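Local structure of cellulose-binding protein (Saccharophagus degradans, 2YHG) at residues W147-W151 with A247-M251; I205-S209 with Q275-G280; S263-W267 with Y429-V433; G266-P272 with T298-I304. The protein probably binds polysaccharide and may hydrolyse glycosidic bonds, this part of it being a nucleoside hydrolase-like domain joined to a C-terminal beta domain. All blocks are in the same frame, centred on the assembly; numbering follows the deposited sequence.

How the contacts relate
Contacts 1 and 2 both reach the large parallel sheet: the centre of contact 1 lies about 5 Å from the centre of the chain, and the contact is fully buried, built of aromatic rings and a methionine, with a calcium ion held at its Trp151 end, whereas contact 2, on edge strand 203-207, is only partly buried and relies on arginines and water. Contact 4 joins two loops and touches contact 2 directly, Arg206 O lying 2.7 Å from Thr298 OG1. It shares Gly266 and Trp267 with contact 3, which is buried too and joins the loop to the C-terminal domain. A direct arginine-to-carbonyl grip marks contact 3, while waters bridge the loops of contact 4. Leu249 of contact 1 packs on Trp267.

Contact 1: W147-W151 with A247-M251; sequences WATCW and AFLHM. With CA (calcium ion), chain B.
Trp151 O is gripped twice: it binds the calcium ion at 2.4 Å and accepts a hydrogen bond from Gln188 NE2. Asp36, Asp43 and Asp244 are the other protein ligands of the metal, and two waters bind as well. The indole of the same residue reaches over to 247-251, its CZ2 meeting Phe248 CD1 at 3.8 Å with the ring planes 36° apart, and its NE1 lying 3.9 Å from Ala247 CB. Here strand 146-150 of the six-stranded parallel sheet ends, and helix 246-249 packs against it; a calcium ion at such strand ends is also found in nucleoside hydrolases. Thr149 turns its methyl to the helix, CG2 coming within 3.5 Å of Ala247 O, a buried carbonyl without a polar partner in the model, while OG1 bonds to His33 ND1. At the Trp147 end, Met251 CG makes a CH-pi contact over the five-membered ring; the bend at chi2 (92°) then carries SD and CE on across that face, SD in a more distant Met-aromatic contact and CE 3.5 Å from Trp147 CE3. His250 forms an offset edge-to-face pair with it, planes at 80°, and a bond from NE2 to Pro259 O helps to fix its rotation.

Contact 2: I205-S209 with Q275-G280; sequences IRARS and QAGVRG
Arg206 and Val278 have the nearest CA atoms, 7.5 Å apart; no main-chain hydrogen bond joins 205-209 to 275-280, and side chains span the gap. Strand 203-207 is an outermost strand of the parallel sheet, and a backbone bond between Arg206 and Tyr297 ties it to the two-stranded antiparallel ribbon of 273-276 and 295-298; after 273-276 the chain turns through Gly277 and runs on past the ends of both arginines. Arg206 extends with CG anti to its own N (chi1 180°) and bends only at chi3, which brings NH1 to Val278 O at 2.9 Å. That bond is far from straight, 136° at the hydrogen, and its donor is tilted from the carbonyl plane. Gly280 CA covers one face of this guanidinium. Val278 CG1 wedges between the arginines: it lies 3.8 Å from Arg206 CD and 3.6 Å from Arg208 NE, over the face of the second guanidinium. Two waters carry the rest of the Arg208 contact. Water 3, in the guanidinium plane, links Arg208 NH1 (2.8 Å) to Arg279 O, and water 4 links NH2 to Gln275 OE1. Around Arg206, Asp184 takes NE, Asp288 takes NH1 and Thr193 receives NH2, while Tyr294 OH bonds to Val278 O. With two carboxylates on a buried guanidinium, its positive charge is probably well balanced and its position firm; Arg208, partly exposed, has a weak bond from NE to Thr298 OG1, but toward 275-280 its polar hold runs through water and is likely softer.

Contact 3: S263-W267 with Y429-V433; sequences SMGGW and YRRVV
Arg431 crosses from strand 427-436 to the Met264 loop. CB points at the loop, and CG, anti to the backbone N (chi1 -172°), carries the chain straight across. CD passes 4.1 Å from Met264 SD, and NE runs alongside the same sulfur while donating to Leu256 O. A bend at chi3 then turns the guanidinium so that its end faces one carbonyl: CZ lies 3.3 Å from Met264 O, and NH1 at 2.9 Å and NH2 at 3.0 Å both donate to that oxygen. The oxygen lies in the guanidinium plane, but both nitrogens reach it from the same face of the carbonyl, NH2 well above that plane, and both bonds are clearly bent. Met264 CB covers one face of the guanidinium, and NH1 is also bonded to His413 ND1. The contact joins two domains: the loop belongs to the nucleoside hydrolase-like part, and the strand to the four-stranded mixed sheet of the C-terminal domain. Within the same loop Gly266 belongs to a magnesium site completed by Ser303. At the other end of the interface Trp267 NE1 donates to Tyr429 OH at 3.0 Å, with the hydroxyl in the indole plane and the bond fairly straight at 155°. The two rings stand almost perpendicular, and Trp267 CZ2 packs 3.9 Å from Tyr429 CE2. Trp307 also meets the indole, and a buffer molecule is bound close by.

Contact 4: G266-P272 with T298-I304; sequences GWGGRFP and TENGESI
Gly266 and Ser303 meet at a magnesium site, to which both belong, and Gly266 also starts a type I beta turn closed by a bond from Gly269 N to Gly266 O. At Trp267 the carbonyl oxygen is buried against Ile304, whose CG2 lies 3.4 Å away, and it finds no polar partner in the model. Gly268 O accepts from Tyr183 OH and from water 5, which also donates to Glu299 OE2 at 2.7 Å. Gly269, at a positive phi of 100°, presses its CA to within 3.4 Å of Ser303 OG. Arg270 N then donates to that hydroxyl at 2.9 Å and 151°; a Ser303 chi1 of 51° sets OG between its own N and carbonyl carbon, facing this loop. Arg270 O shares water 6 with Asn300 N and Gly301 O, while Arg270 NH2 reaches Asn300 O through water 7. Phe271 lies alongside Glu299, pointing the same way; CE1 is 3.7 Å from Glu299 CD, and the ring edge meets Thr298 C. The Glu299 carboxylate itself is bonded to the backbone N atoms of Arg208 and Ser209. Finally Pro272 CG packs 3.7 Å from Asn300 CB. Between these two irregular loops, water and one hydroxyl satisfy several backbone atoms in place of strand pairing; the Ser303 hydroxyl holds the loop junction, while the residue also belongs to the magnesium site.

Contact 1: W147-W151 with A247-M251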
loop_
_atom_site.group_PDB
_atom_site.type_symbol
_atom_site.label_atom_id
_atom_site.label_comp_id
_atom_site.label_asym_id
_atom_site.label_seq_id
_atom_site.Cartn_x
_atom_site.Cartn_y
_atom_site.Cartn_z
ATOM N N TRP A 147 -2.489 2.845 8.884
ATOM C CA TRP A 147 -3.218 3.210 7.694
ATOM C C TRP A 147 -4.605 2.624 7.756
ATOM O O TRP A 147 -4.784 1.446 8.075
ATOM C CB TRP A 147 -2.538 2.693 6.444
ATOM C CG TRP A 147 -1.289 3.419 6.143
ATOM C CD1 TRP A 147 -0.061 3.237 6.733
ATOM C CD2 TRP A 147 -1.149 4.546 5.281
ATOM N NE1 TRP A 147 0.811 4.193 6.304
ATOM C CE2 TRP A 147 0.179 5.009 5.413
ATOM C CE3 TRP A 147 -2.020 5.232 4.433
ATOM C CZ2 TRP A 147 0.632 6.131 4.733
ATOM C CZ3 TRP A 147 -1.564 6.321 3.739
ATOM C CH2 TRP A 147 -0.234 6.774 3.908
ATOM N N ALA A 148 -5.592 3.440 7.404
ATOM C CA ALA A 148 -6.947 2.961 7.145
ATOM C C ALA A 148 -7.297 3.335 5.723
ATOM O O ALA A 148 -7.064 4.463 5.312
ATOM C CB ALA A 148 -7.956 3.503 8.157
ATOM N N THR A 149 -7.848 2.394 4.971
ATOM C CA THR A 149 -8.065 2.600 3.563
ATOM C C THR A 149 -9.543 2.570 3.218
ATOM O O THR A 149 -10.375 1.949 3.908
ATOM C CB THR A 149 -7.295 1.609 2.716
ATOM O OG1 THR A 149 -7.966 0.351 2.808
ATOM C CG2 THR A 149 -5.830 1.494 3.168
ATOM N N CYS A 150 -9.867 3.205 2.102
ATOM C CA CYS A 150 -11.219 3.254 1.556
ATOM C C CYS A 150 -11.225 2.611 0.178
ATOM O O CYS A 150 -10.894 3.243 -0.830
ATOM C CB CYS A 150 -11.722 4.703 1.456
ATOM S SG CYS A 150 -11.188 5.688 2.867
ATOM N N TRP A 151 -11.571 1.325 0.125
ATOM C CA TRP A 151 -11.811 0.662 -1.143
ATOM C C TRP A 151 -13.200 0.990 -1.675
ATOM O O TRP A 151 -13.446 0.884 -2.888
ATOM C CB TRP A 151 -11.631 -0.852 -1.048
ATOM C CG TRP A 151 -10.291 -1.365 -0.622
ATOM C CD1 TRP A 151 -9.261 -0.667 -0.046
ATOM C CD2 TRP A 151 -9.900 -2.726 -0.639
ATOM N NE1 TRP A 151 -8.221 -1.529 0.257
ATOM C CE2 TRP A 151 -8.615 -2.811 -0.067
ATOM C CE3 TRP A 151 -10.526 -3.894 -1.090
ATOM C CZ2 TRP A 151 -7.960 -4.025 0.106
ATOM C CZ3 TRP A 151 -9.887 -5.107 -0.899
ATOM C CH2 TRP A 151 -8.614 -5.170 -0.318
ATOM N N ALA A 247 -4.132 0.859 -2.766
ATOM C CA ALA A 247 -4.308 1.186 -1.358
ATOM C C ALA A 247 -3.581 0.242 -0.408
ATOM O O ALA A 247 -3.436 0.583 0.775
ATOM C CB ALA A 247 -5.783 1.248 -1.026
ATOM N N PHE A 248 -3.123 -0.912 -0.854
ATOM C CA PHE A 248 -2.114 -1.643 -0.091
ATOM C C PHE A 248 -0.775 -1.749 -0.775
ATOM O O PHE A 248 0.230 -1.896 -0.073
ATOM C CB PHE A 248 -2.567 -3.040 0.407
ATOM C CG PHE A 248 -3.017 -3.965 -0.659
ATOM C CD1 PHE A 248 -4.336 -3.952 -1.094
ATOM C CD2 PHE A 248 -2.165 -4.937 -1.182
ATOM C CE1 PHE A 248 -4.775 -4.840 -2.058
ATOM C CE2 PHE A 248 -2.589 -5.784 -2.186
ATOM C CZ PHE A 248 -3.913 -5.745 -2.597
ATOM N N LEU A 249 -0.675 -1.623 -2.085
ATOM C CA LEU A 249 0.651 -1.646 -2.691
ATOM C C LEU A 249 1.478 -0.465 -2.198
ATOM O O LEU A 249 2.719 -0.559 -2.170
ATOM C CB LEU A 249 0.589 -1.632 -4.222
ATOM C CG LEU A 249 -0.125 -2.807 -4.867
ATOM C CD1 LEU A 249 0.069 -2.711 -6.390
ATOM C CD2 LEU A 249 0.374 -4.140 -4.312
ATOM N N HIS A 250 0.854 0.633 -1.804
ATOM C CA HIS A 250 1.564 1.791 -1.246
ATOM C C HIS A 250 2.476 1.366 -0.086
ATOM O O HIS A 250 3.552 1.965 0.075
ATOM C CB HIS A 250 0.504 2.798 -0.790
ATOM C CG HIS A 250 1.071 4.106 -0.373
ATOM N ND1 HIS A 250 1.929 4.820 -1.163
ATOM C CD2 HIS A 250 0.855 4.818 0.763
ATOM C CE1 HIS A 250 2.251 5.913 -0.498
ATOM N NE2 HIS A 250 1.606 5.955 0.664
ATOM N N MET A 251 2.047 0.393 0.707
ATOM C CA MET A 251 2.722 -0.051 1.900
ATOM C C MET A 251 3.442 -1.388 1.735
ATOM O O MET A 251 3.851 -1.982 2.731
ATOM C CB MET A 251 1.768 -0.100 3.093
ATOM C CG MET A 251 0.859 1.111 3.237
ATOM S SD MET A 251 -0.707 0.775 2.346
ATOM C CE MET A 251 -1.683 2.200 2.713
HETATM CA CA CA B . -14.209 -1.029 -4.114
HETATM O O HOH W 1 -14.413 -1.086 -6.680
HETATM O O HOH W 2 -16.096 0.335 -4.986
#

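Contact 2: I205-S209 with Q275-G280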
loop_
_atom_site.group_PDB
_atom_site.type_symbol
_atom_site.label_atom_id
_atom_site.label_comp_id
_atom_site.label_asym_id
_atom_site.label_seq_id
_atom_site.Cartn_x
_atom_site.Cartn_y
_atom_site.Cartn_z
ATOM N N ILE A 205 -4.691 10.732 1.334
ATOM C CA ILE A 205 -4.518 10.541 -0.097
ATOM C C ILE A 205 -5.845 10.175 -0.724
ATOM O O ILE A 205 -6.524 9.266 -0.238
ATOM C CB ILE A 205 -3.525 9.359 -0.359
ATOM C CG1 ILE A 205 -2.124 9.697 0.136
ATOM C CG2 ILE A 205 -3.546 8.962 -1.832
ATOM C CD1 ILE A 205 -1.214 8.503 0.221
ATOM N N ARG A 206 -6.252 10.877 -1.785
ATOM C CA ARG A 206 -7.336 10.441 -2.667
ATOM C C ARG A 206 -6.699 10.097 -4.003
ATOM O O ARG A 206 -6.395 10.989 -4.800
ATOM C CB ARG A 206 -8.468 11.462 -2.800
ATOM C CG ARG A 206 -9.586 11.034 -3.712
ATOM C CD ARG A 206 -10.819 11.930 -3.678
ATOM N NE ARG A 206 -11.597 11.694 -2.474
ATOM C CZ ARG A 206 -12.720 12.335 -2.166
ATOM N NH1 ARG A 206 -13.105 13.401 -2.849
ATOM N NH2 ARG A 206 -13.474 11.909 -1.155
ATOM N N ALA A 207 -6.431 8.820 -4.207
ATOM C CA ALA A 207 -5.743 8.349 -5.399
ATOM C C ALA A 207 -6.725 8.187 -6.536
ATOM O O ALA A 207 -7.790 7.577 -6.359
ATOM C CB ALA A 207 -5.061 7.025 -5.121
ATOM N N ARG A 208 -6.375 8.686 -7.702
ATOM C CA ARG A 208 -7.263 8.600 -8.845
ATOM C C ARG A 208 -6.671 7.917 -10.051
ATOM O O ARG A 208 -7.412 7.462 -10.936
ATOM C CB ARG A 208 -7.744 9.975 -9.232
ATOM C CG ARG A 208 -8.465 10.707 -8.116
ATOM C CD ARG A 208 -8.904 12.107 -8.590
ATOM N NE ARG A 208 -7.740 12.953 -8.785
ATOM C CZ ARG A 208 -7.744 14.028 -9.576
ATOM N NH1 ARG A 208 -8.863 14.424 -10.189
ATOM N NH2 ARG A 208 -6.602 14.659 -9.805
ATOM N N SER A 209 -5.352 7.824 -10.132
ATOM C CA SER A 209 -4.717 7.283 -11.328
ATOM C C SER A 209 -4.376 5.813 -11.121
ATOM O O SER A 209 -3.190 5.412 -11.085
ATOM C CB SER A 209 -3.474 8.092 -11.711
ATOM O OG SER A 209 -3.793 9.404 -12.139
ATOM N N GLN A 275 -3.825 18.859 -3.580
ATOM C CA GLN A 275 -4.623 19.636 -4.492
ATOM C C GLN A 275 -5.933 20.018 -3.859
ATOM O O GLN A 275 -6.418 19.324 -2.945
ATOM C CB GLN A 275 -4.887 18.881 -5.811
ATOM C CG GLN A 275 -3.628 18.465 -6.544
ATOM C CD GLN A 275 -3.927 17.908 -7.902
ATOM O OE1 GLN A 275 -5.026 18.107 -8.438
ATOM N NE2 GLN A 275 -2.950 17.228 -8.494
ATOM N N ALA A 276 -6.527 21.107 -4.335
ATOM C CA ALA A 276 -7.803 21.588 -3.825
ATOM C C ALA A 276 -8.971 20.953 -4.568
ATOM O O ALA A 276 -8.964 20.809 -5.792
ATOM C CB ALA A 276 -7.892 23.121 -3.984
ATOM N N GLY A 277 -10.009 20.588 -3.830
ATOM C CA GLY A 277 -11.261 20.206 -4.412
ATOM C C GLY A 277 -11.231 18.945 -5.238
ATOM O O GLY A 277 -12.009 18.788 -6.173
ATOM N N VAL A 278 -10.393 17.982 -4.864
ATOM C CA VAL A 278 -10.274 16.718 -5.619
ATOM C C VAL A 278 -11.632 16.006 -5.538
ATOM O O VAL A 278 -12.086 15.636 -4.446
ATOM C CB VAL A 278 -9.163 15.820 -5.082
ATOM C CG1 VAL A 278 -9.108 14.532 -5.872
ATOM C CG2 VAL A 278 -7.819 16.508 -5.166
ATOM N N ARG A 279 -12.293 15.822 -6.664
ATOM C CA ARG A 279 -13.645 15.287 -6.677
ATOM C C ARG A 279 -13.677 13.768 -6.715
ATOM O O ARG A 279 -12.854 13.134 -7.381
ATOM C CB ARG A 279 -14.434 15.856 -7.851
ATOM C CG ARG A 279 -14.586 17.375 -7.847
ATOM C CD ARG A 279 -15.203 17.900 -6.575
ATOM N NE ARG A 279 -15.528 19.315 -6.680
ATOM C CZ ARG A 279 -15.472 20.209 -5.688
ATOM N NH1 ARG A 279 -14.923 19.925 -4.526
ATOM N NH2 ARG A 279 -16.019 21.414 -5.865
ATOM N N GLY A 280 -14.661 13.217 -6.043
ATOM C CA GLY A 280 -14.927 11.788 -6.037
ATOM C C GLY A 280 -15.619 11.328 -7.304
ATOM O O GLY A 280 -15.810 12.076 -8.263
HETATM O O HOH W 3 -11.553 13.987 -9.647
HETATM O O HOH W 4 -6.398 17.381 -10.761
#

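Contact 3: S263-W267 with Y429-V433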
loop_
_atom_site.group_PDB
_atom_site.type_symbol
_atom_site.label_atom_id
_atom_site.label_comp_id
_atom_site.label_asym_id
_atom_site.label_seq_id
_atom_site.Cartn_x
_atom_site.Cartn_y
_atom_site.Cartn_z
ATOM N N SER A 263 5.311 11.800 -1.175
ATOM C CA SER A 263 6.020 12.194 -2.386
ATOM C C SER A 263 7.059 11.180 -2.851
ATOM O O SER A 263 7.617 11.376 -3.939
ATOM C CB SER A 263 6.730 13.500 -2.133
ATOM O OG SER A 263 7.665 13.315 -1.071
ATOM N N MET A 264 7.345 10.119 -2.110
ATOM C CA MET A 264 8.456 9.252 -2.488
ATOM C C MET A 264 8.224 8.489 -3.772
ATOM O O MET A 264 9.182 8.195 -4.498
ATOM C CB MET A 264 8.829 8.261 -1.385
ATOM C CG MET A 264 9.629 8.889 -0.258
ATOM S SD MET A 264 10.500 7.596 0.659
ATOM C CE MET A 264 11.301 8.554 1.933
ATOM N N GLY A 265 7.000 8.044 -4.014
ATOM C CA GLY A 265 6.737 7.117 -5.105
ATOM C C GLY A 265 6.993 5.678 -4.706
ATOM O O GLY A 265 7.805 5.380 -3.826
ATOM N N GLY A 266 6.244 4.777 -5.335
ATOM C CA GLY A 266 6.278 3.371 -5.014
ATOM C C GLY A 266 5.087 2.710 -5.646
ATOM O O GLY A 266 4.438 3.282 -6.512
ATOM N N TRP A 267 4.820 1.471 -5.270
ATOM C CA TRP A 267 3.816 0.684 -5.968
ATOM C C TRP A 267 2.390 1.184 -5.783
ATOM O O TRP A 267 1.503 0.743 -6.525
ATOM C CB TRP A 267 3.910 -0.765 -5.561
ATOM C CG TRP A 267 5.084 -1.568 -5.982
ATOM C CD1 TRP A 267 6.237 -1.147 -6.575
ATOM C CD2 TRP A 267 5.176 -2.982 -5.841
ATOM N NE1 TRP A 267 7.045 -2.241 -6.834
ATOM C CE2 TRP A 267 6.402 -3.377 -6.400
ATOM C CE3 TRP A 267 4.322 -3.958 -5.317
ATOM C CZ2 TRP A 267 6.809 -4.703 -6.456
ATOM C CZ3 TRP A 267 4.715 -5.276 -5.388
ATOM C CH2 TRP A 267 5.947 -5.647 -5.969
ATOM N N TYR A 429 14.060 -3.893 -3.482
ATOM C CA TYR A 429 14.439 -2.487 -3.556
ATOM C C TYR A 429 15.171 -2.041 -2.322
ATOM O O TYR A 429 14.829 -2.428 -1.211
ATOM C CB TYR A 429 13.174 -1.624 -3.668
ATOM C CG TYR A 429 12.282 -1.985 -4.825
ATOM C CD1 TYR A 429 12.596 -1.625 -6.110
ATOM C CD2 TYR A 429 11.140 -2.769 -4.635
ATOM C CE1 TYR A 429 11.775 -1.987 -7.167
ATOM C CE2 TYR A 429 10.299 -3.095 -5.669
ATOM C CZ TYR A 429 10.623 -2.698 -6.928
ATOM O OH TYR A 429 9.748 -3.001 -7.962
ATOM N N ARG A 430 16.086 -1.083 -2.510
ATOM C CA ARG A 430 16.572 -0.252 -1.422
ATOM C C ARG A 430 16.753 1.175 -1.914
ATOM O O ARG A 430 17.590 1.430 -2.774
ATOM C CB ARG A 430 17.894 -0.744 -0.840
ATOM C CG ARG A 430 18.424 0.160 0.277
ATOM C CD ARG A 430 17.614 -0.009 1.561
ATOM N NE ARG A 430 17.721 -1.388 2.053
ATOM C CZ ARG A 430 18.833 -1.927 2.562
ATOM N NH1 ARG A 430 19.842 -1.164 2.938
ATOM N NH2 ARG A 430 18.913 -3.226 2.798
ATOM N N ARG A 431 15.989 2.103 -1.365
ATOM C CA ARG A 431 16.197 3.506 -1.574
ATOM C C ARG A 431 17.199 4.050 -0.588
ATOM O O ARG A 431 17.126 3.784 0.598
ATOM C CB ARG A 431 14.872 4.276 -1.463
ATOM C CG ARG A 431 15.013 5.746 -1.882
ATOM C CD ARG A 431 13.752 6.556 -1.619
ATOM N NE ARG A 431 12.613 5.961 -2.307
ATOM C CZ ARG A 431 11.734 6.573 -3.094
ATOM N NH1 ARG A 431 11.842 7.838 -3.423
ATOM N NH2 ARG A 431 10.714 5.861 -3.532
ATOM N N VAL A 432 18.136 4.833 -1.115
ATOM C CA VAL A 432 19.107 5.585 -0.348
ATOM C C VAL A 432 18.797 7.062 -0.535
ATOM O O VAL A 432 18.910 7.595 -1.642
ATOM C CB VAL A 432 20.542 5.280 -0.777
ATOM C CG1 VAL A 432 21.514 5.979 0.158
ATOM C CG2 VAL A 432 20.800 3.770 -0.756
ATOM N N VAL A 433 18.355 7.717 0.525
ATOM C CA VAL A 433 18.074 9.147 0.513
ATOM C C VAL A 433 19.307 9.842 1.057
ATOM O O VAL A 433 19.698 9.653 2.218
ATOM C CB VAL A 433 16.838 9.482 1.367
ATOM C CG1 VAL A 433 16.689 10.988 1.505
ATOM C CG2 VAL A 433 15.594 8.852 0.753
#

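Contact 4: G266-P272 with T298-I304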
loop_
_atom_site.group_PDB
_atom_site.type_symbol
_atom_site.label_atom_id
_atom_site.label_comp_id
_atom_site.label_asym_id
_atom_site.label_seq_id
_atom_site.Cartn_x
_atom_site.Cartn_y
_atom_site.Cartn_z
ATOM N N GLY A 266 6.244 4.777 -5.335
ATOM C CA GLY A 266 6.278 3.371 -5.014
ATOM C C GLY A 266 5.087 2.710 -5.646
ATOM O O GLY A 266 4.438 3.282 -6.512
ATOM N N TRP A 267 4.820 1.471 -5.270
ATOM C CA TRP A 267 3.816 0.684 -5.968
ATOM C C TRP A 267 2.390 1.184 -5.783
ATOM O O TRP A 267 1.503 0.743 -6.525
ATOM C CB TRP A 267 3.910 -0.765 -5.561
ATOM C CG TRP A 267 5.084 -1.568 -5.982
ATOM C CD1 TRP A 267 6.237 -1.147 -6.575
ATOM C CD2 TRP A 267 5.176 -2.982 -5.841
ATOM N NE1 TRP A 267 7.045 -2.241 -6.834
ATOM C CE2 TRP A 267 6.402 -3.377 -6.400
ATOM C CE3 TRP A 267 4.322 -3.958 -5.317
ATOM C CZ2 TRP A 267 6.809 -4.703 -6.456
ATOM C CZ3 TRP A 267 4.715 -5.276 -5.388
ATOM C CH2 TRP A 267 5.947 -5.647 -5.969
ATOM N N GLY A 268 2.139 2.068 -4.823
ATOM C CA GLY A 268 0.849 2.725 -4.715
ATOM C C GLY A 268 0.771 4.089 -5.372
ATOM O O GLY A 268 -0.249 4.780 -5.238
ATOM N N GLY A 269 1.820 4.481 -6.082
ATOM C CA GLY A 269 1.882 5.773 -6.734
ATOM C C GLY A 269 2.678 6.809 -5.980
ATOM O O GLY A 269 3.247 6.563 -4.903
ATOM N N ARG A 270 2.718 7.998 -6.570
ATOM C CA ARG A 270 3.509 9.138 -6.076
ATOM C C ARG A 270 2.587 10.344 -5.955
ATOM O O ARG A 270 1.822 10.618 -6.877
ATOM C CB ARG A 270 4.661 9.441 -7.048
ATOM C CG ARG A 270 5.609 10.467 -6.519
ATOM C CD ARG A 270 6.848 10.609 -7.390
ATOM N NE ARG A 270 6.531 10.907 -8.806
ATOM C CZ ARG A 270 6.166 12.105 -9.260
ATOM N NH1 ARG A 270 6.127 13.134 -8.447
ATOM N NH2 ARG A 270 5.830 12.257 -10.528
ATOM N N PHE A 271 2.681 11.040 -4.832
ATOM C CA PHE A 271 1.737 12.106 -4.487
ATOM C C PHE A 271 2.527 13.364 -4.141
ATOM O O PHE A 271 2.901 13.571 -3.002
ATOM C CB PHE A 271 0.855 11.660 -3.331
ATOM C CG PHE A 271 0.193 10.331 -3.619
ATOM C CD1 PHE A 271 -0.954 10.261 -4.393
ATOM C CD2 PHE A 271 0.725 9.146 -3.173
ATOM C CE1 PHE A 271 -1.527 9.066 -4.715
ATOM C CE2 PHE A 271 0.143 7.935 -3.484
ATOM C CZ PHE A 271 -0.963 7.905 -4.288
ATOM N N PRO A 272 2.855 14.184 -5.153
ATOM C CA PRO A 272 3.836 15.249 -4.930
ATOM C C PRO A 272 3.282 16.457 -4.192
ATOM O O PRO A 272 4.067 17.288 -3.739
ATOM C CB PRO A 272 4.273 15.612 -6.344
ATOM C CG PRO A 272 3.122 15.244 -7.197
ATOM C CD PRO A 272 2.577 13.985 -6.586
ATOM N N THR A 298 -2.874 13.820 -3.980
ATOM C CA THR A 298 -3.305 13.062 -5.109
ATOM C C THR A 298 -2.151 13.078 -6.120
ATOM O O THR A 298 -1.188 13.814 -5.963
ATOM C CB THR A 298 -4.635 13.597 -5.681
ATOM O OG1 THR A 298 -5.210 12.641 -6.590
ATOM C CG2 THR A 298 -4.445 14.949 -6.366
ATOM N N GLU A 299 -2.230 12.254 -7.138
ATOM C CA GLU A 299 -1.165 12.186 -8.125
ATOM C C GLU A 299 -1.089 13.461 -8.930
ATOM O O GLU A 299 -2.090 14.163 -9.153
ATOM C CB GLU A 299 -1.408 11.000 -9.090
ATOM C CG GLU A 299 -1.567 9.647 -8.420
ATOM C CD GLU A 299 -3.019 9.262 -8.141
ATOM O OE1 GLU A 299 -3.900 10.145 -7.971
ATOM O OE2 GLU A 299 -3.310 8.045 -8.104
ATOM N N ASN A 300 0.088 13.728 -9.467
ATOM C CA ASN A 300 0.232 14.685 -10.539
ATOM C C ASN A 300 0.997 13.976 -11.634
ATOM O O ASN A 300 2.162 14.229 -11.881
ATOM C CB ASN A 300 0.908 15.966 -10.075
ATOM C CG ASN A 300 0.725 17.092 -11.053
ATOM O OD1 ASN A 300 0.148 16.920 -12.114
ATOM N ND2 ASN A 300 1.259 18.260 -10.722
ATOM N N GLY A 301 0.336 13.008 -12.237
ATOM C CA GLY A 301 0.979 12.052 -13.143
ATOM C C GLY A 301 0.789 10.612 -12.690
ATOM O O GLY A 301 1.105 10.258 -11.554
ATOM N N GLU A 302 0.339 9.764 -13.608
ATOM C CA GLU A 302 0.239 8.351 -13.352
ATOM C C GLU A 302 1.607 7.818 -12.889
ATOM O O GLU A 302 2.644 8.191 -13.437
ATOM C CB GLU A 302 -0.285 7.653 -14.612
ATOM C CG GLU A 302 -0.708 6.207 -14.392
ATOM C CD GLU A 302 0.452 5.229 -14.220
ATOM O OE1 GLU A 302 1.525 5.438 -14.801
ATOM O OE2 GLU A 302 0.268 4.233 -13.476
ATOM N N SER A 303 1.599 6.920 -11.927
ATOM C CA SER A 303 2.808 6.605 -11.192
ATOM C C SER A 303 2.849 5.204 -10.632
ATOM O O SER A 303 3.624 4.918 -9.723
ATOM C CB SER A 303 3.076 7.704 -10.152
ATOM O OG SER A 303 1.932 7.955 -9.358
ATOM N N ILE A 304 2.067 4.281 -11.194
ATOM C CA ILE A 304 2.123 2.878 -10.796
ATOM C C ILE A 304 2.708 2.000 -11.906
ATOM O O ILE A 304 3.436 1.058 -11.644
ATOM C CB ILE A 304 0.768 2.347 -10.312
ATOM C CG1 ILE A 304 0.208 3.234 -9.180
ATOM C CG2 ILE A 304 0.870 0.901 -9.862
ATOM C CD1 ILE A 304 -1.160 2.876 -8.796
HETATM O O HOH W 5 -1.283 6.272 -7.658
HETATM O O HOH W 6 2.192 11.764 -9.389
HETATM O O HOH W 7 4.621 14.926 -10.747
#